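Local atomic coordinates of GH18 chiitnase (Pseudoalteromonas aurantia, PDB entry 6K7Z), a protein that probably hydrolyses chitin at internal linkages, as an endochitinase of glycoside hydrolase family 18. Residues A[16-21]-A[260-265]. Sequence-based numbering, arbitrary orientation.
Sequences INASEL and WQFSSD
Phe262 meets the 16-21 turn with the outer end of its ring. At the edge, in the ring plane, sits CB of Asn17, 4.0 Å from Phe262 CZ. Ala18 N and Leu21 CD1 approach obliquely. The setting is the family 18 TIM barrel. The 16-21 turn lies in the loop from strand 3-8 to strand 25-33. Phe262 lies in a short 3-10 turn after strand 256-260, which pairs in parallel with strand 3-8. The contact therefore joins the loops that follow the first and last barrel strands, at the seam where the barrel closes.

Phe262 carries its CG anti to the backbone N (chi1 178°), which sends the ring out toward Ala18. Ala18 CB packs 3.6 Å from Phe262 CE1, and Ala18 N lies 3.5 Å from Phe262 CZ. Leu21 CD1 reaches the same CE1 corner of Phe262, 4.0 Å from that atom. The side-chain packing is apolar, though the backbone N of Ala18 also touches the ring. Ala18 and Phe262 are both buried. With an alanine here instead of Phe262, the ring contacts of Ala18 CB and Leu21 CD1 would probably be lost and a gap would open between the two loops.

Around the pair, Thr6 and Val13 also touch Phe262, while Met65 of helix 56-67 packs on Ala18. The 3-10 turn is fastened to the loop after strand 3-8 by Ser263 OG, which bonds to Ser10 O and Val13 N. The 16-21 turn has its own brace: Ile16 O accepts both Ser19 N at 3.0 Å and Ser19 OG at 2.7 Å, the hydroxyl nearly in line with the carbonyl (163°).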
ATOM      1  N   ILE A  16       9.081   5.009 -16.355  1.00 11.69           N
ATOM      2  CA  ILE A  16      10.524   4.920 -16.244  1.00 11.58           C
ATOM      3  C   ILE A  16      11.125   6.129 -15.533  1.00 12.63           C
ATOM      4  O   ILE A  16      12.234   6.028 -15.004  1.00 13.19           O
ATOM      5  CB  ILE A  16      11.140   4.727 -17.642  1.00 17.17           C
ATOM      6  CG1 ILE A  16      12.572   4.182 -17.527  1.00 17.03           C
ATOM      7  CG2 ILE A  16      11.050   6.013 -18.440  1.00 15.94           C
ATOM      8  CD1 ILE A  16      13.002   3.385 -18.709  1.00 17.99           C
ATOM      9  N   ASN A  17      10.415   7.268 -15.490  1.00 12.65           N
ATOM     10  CA  ASN A  17      10.921   8.428 -14.749  1.00 17.15           C
ATOM     11  C   ASN A  17      11.215   8.085 -13.296  1.00 13.77           C
ATOM     12  O   ASN A  17      12.089   8.709 -12.679  1.00 15.85           O
ATOM     13  CB  ASN A  17       9.931   9.604 -14.806  1.00 14.92           C
ATOM     14  CG  ASN A  17       9.955  10.335 -16.154  1.00 18.77           C
ATOM     15  OD1 ASN A  17      10.328   9.759 -17.173  1.00 19.67           O
ATOM     16  ND2 ASN A  17       9.541  11.597 -16.158  1.00 20.40           N
ATOM     17  N   ALA A  18      10.495   7.115 -12.727  1.00 12.64           N
ATOM     18  CA  ALA A  18      10.699   6.776 -11.325  1.00 11.96           C
ATOM     19  C   ALA A  18      12.082   6.190 -11.081  1.00 12.56           C
ATOM     20  O   ALA A  18      12.616   6.326  -9.978  1.00 15.57           O
ATOM     21  CB  ALA A  18       9.619   5.803 -10.848  1.00 13.62           C
ATOM     22  N   SER A  19      12.681   5.553 -12.097  1.00 14.22           N
ATOM     23  CA  SER A  19      14.006   4.958 -11.947  1.00 15.28           C
ATOM     24  C   SER A  19      15.088   5.989 -11.644  1.00 18.13           C
ATOM     25  O   SER A  19      16.151   5.618 -11.137  1.00 19.26           O
ATOM     26  CB  SER A  19      14.386   4.187 -13.216  1.00 14.10           C
ATOM     27  OG  SER A  19      14.692   5.101 -14.257  1.00 14.09           O
ATOM     28  N   GLU A  20      14.855   7.267 -11.946  1.00 14.91           N
ATOM     29  CA  GLU A  20      15.841   8.306 -11.688  1.00 16.82           C
ATOM     30  C   GLU A  20      15.474   9.178 -10.496  1.00 16.75           C
ATOM     31  O   GLU A  20      16.085  10.228 -10.295  1.00 14.97           O
ATOM     32  CB  GLU A  20      16.041   9.170 -12.934  1.00 20.13           C
ATOM     33  CG  GLU A  20      16.253   8.358 -14.209  1.00 18.34           C
ATOM     34  CD  GLU A  20      17.574   7.600 -14.254  1.00 22.66           C
ATOM     35  OE1 GLU A  20      18.374   7.686 -13.301  1.00 23.31           O
ATOM     36  OE2 GLU A  20      17.805   6.898 -15.269  1.00 24.80           O
ATOM     37  N   LEU A  21      14.497   8.767  -9.704  1.00 13.84           N
ATOM     38  CA  LEU A  21      14.027   9.526  -8.562  1.00 15.13           C
ATOM     39  C   LEU A  21      14.291   8.749  -7.279  1.00 13.88           C
ATOM     40  O   LEU A  21      14.543   7.538  -7.319  1.00 15.91           O
ATOM     41  CB  LEU A  21      12.530   9.833  -8.720  1.00 13.74           C
ATOM     42  CG  LEU A  21      12.346  10.881  -9.816  1.00 13.20           C
ATOM     43  CD1 LEU A  21      10.880  10.950 -10.224  1.00 14.40           C
ATOM     44  CD2 LEU A  21      12.843  12.239  -9.330  1.00 15.21           C
ATOM     45  N   TRP A 260       0.209   8.921  -2.793  1.00 10.03           N
ATOM     46  CA  TRP A 260      -0.725   8.694  -3.886  1.00 10.85           C
ATOM     47  C   TRP A 260      -0.770  10.019  -4.632  1.00 11.35           C
ATOM     48  O   TRP A 260      -1.167  11.021  -4.035  1.00 10.26           O
ATOM     49  CB  TRP A 260      -2.121   8.305  -3.368  1.00 10.96           C
ATOM     50  CG  TRP A 260      -3.086   8.040  -4.483  1.00 12.80           C
ATOM     51  CD1 TRP A 260      -3.873   8.959  -5.131  1.00 13.10           C
ATOM     52  CD2 TRP A 260      -3.317   6.786  -5.130  1.00 12.10           C
ATOM     53  NE1 TRP A 260      -4.602   8.340  -6.122  1.00 17.45           N
ATOM     54  CE2 TRP A 260      -4.278   7.005  -6.143  1.00 14.16           C
ATOM     55  CE3 TRP A 260      -2.822   5.491  -4.937  1.00 12.57           C
ATOM     56  CZ2 TRP A 260      -4.746   5.975  -6.971  1.00 16.20           C
ATOM     57  CZ3 TRP A 260      -3.284   4.475  -5.752  1.00 12.83           C
ATOM     58  CH2 TRP A 260      -4.235   4.719  -6.761  1.00 14.82           C
ATOM     59  N   GLN A 261      -0.322  10.080  -5.880  1.00  9.89           N
ATOM     60  CA  GLN A 261       0.284   8.990  -6.630  1.00 11.34           C
ATOM     61  C   GLN A 261       1.379   9.575  -7.522  1.00  9.94           C
ATOM     62  O   GLN A 261       1.465  10.800  -7.688  1.00 11.84           O
ATOM     63  CB  GLN A 261      -0.763   8.253  -7.478  1.00 11.43           C
ATOM     64  CG  GLN A 261      -1.483   9.143  -8.504  1.00 12.70           C
ATOM     65  CD  GLN A 261      -2.325   8.336  -9.484  1.00 15.40           C
ATOM     66  OE1 GLN A 261      -1.830   7.405 -10.124  1.00 14.90           O
ATOM     67  NE2 GLN A 261      -3.608   8.680  -9.590  1.00 16.22           N
ATOM     68  N   PHE A 262       2.177   8.686  -8.122  1.00 10.17           N
ATOM     69  CA  PHE A 262       3.388   9.084  -8.839  1.00 11.07           C
ATOM     70  C   PHE A 262       3.128  10.169  -9.883  1.00 10.91           C
ATOM     71  O   PHE A 262       3.845  11.177  -9.945  1.00 10.75           O
ATOM     72  CB  PHE A 262       4.009   7.845  -9.492  1.00 11.79           C
ATOM     73  CG  PHE A 262       5.228   8.146 -10.295  1.00 11.53           C
ATOM     74  CD1 PHE A 262       6.443   8.398  -9.663  1.00 11.55           C
ATOM     75  CD2 PHE A 262       5.161   8.203 -11.678  1.00 12.72           C
ATOM     76  CE1 PHE A 262       7.571   8.699 -10.406  1.00 13.35           C
ATOM     77  CE2 PHE A 262       6.286   8.489 -12.433  1.00 11.47           C
ATOM     78  CZ  PHE A 262       7.493   8.728 -11.802  1.00 12.14           C
ATOM     79  N   SER A 263       2.122   9.975 -10.732  1.00 10.37           N
ATOM     80  CA  SER A 263       1.974  10.870 -11.881  1.00 11.00           C
ATOM     81  C   SER A 263       1.423  12.239 -11.509  1.00 13.60           C
ATOM     82  O   SER A 263       1.236  13.081 -12.399  1.00 15.28           O
ATOM     83  CB  SER A 263       1.081  10.223 -12.936  1.00 13.65           C
ATOM     84  OG  SER A 263       1.828   9.288 -13.693  1.00 12.72           O
ATOM     85  N   SER A 264       1.173  12.491 -10.233  1.00 11.12           N
ATOM     86  CA  SER A 264       0.763  13.816  -9.789  1.00 13.20           C
ATOM     87  C   SER A 264       1.939  14.705  -9.404  1.00 13.98           C
ATOM     88  O   SER A 264       1.729  15.894  -9.128  1.00 16.13           O
ATOM     89  CB  SER A 264      -0.176  13.701  -8.591  1.00 11.04           C
ATOM     90  OG  SER A 264      -1.363  13.044  -8.953  1.00 13.65           O
ATOM     91  N   ASP A 265       3.152  14.166  -9.368  1.00 12.09           N
ATOM     92  CA  ASP A 265       4.325  14.868  -8.842  1.00 11.99           C
ATOM     93  C   ASP A 265       5.164  15.396 -10.001  1.00 15.67           C
ATOM     94  O   ASP A 265       5.956  14.664 -10.595  1.00 20.33           O
ATOM     95  CB  ASP A 265       5.156  13.956  -7.957  1.00 12.32           C
ATOM     96  CG  ASP A 265       6.411  14.628  -7.467  1.00 14.77           C
ATOM     97  OD1 ASP A 265       6.475  15.886  -7.524  1.00 13.27           O
ATOM     98  OD2 ASP A 265       7.324  13.910  -7.014  1.00 12.17           O
TER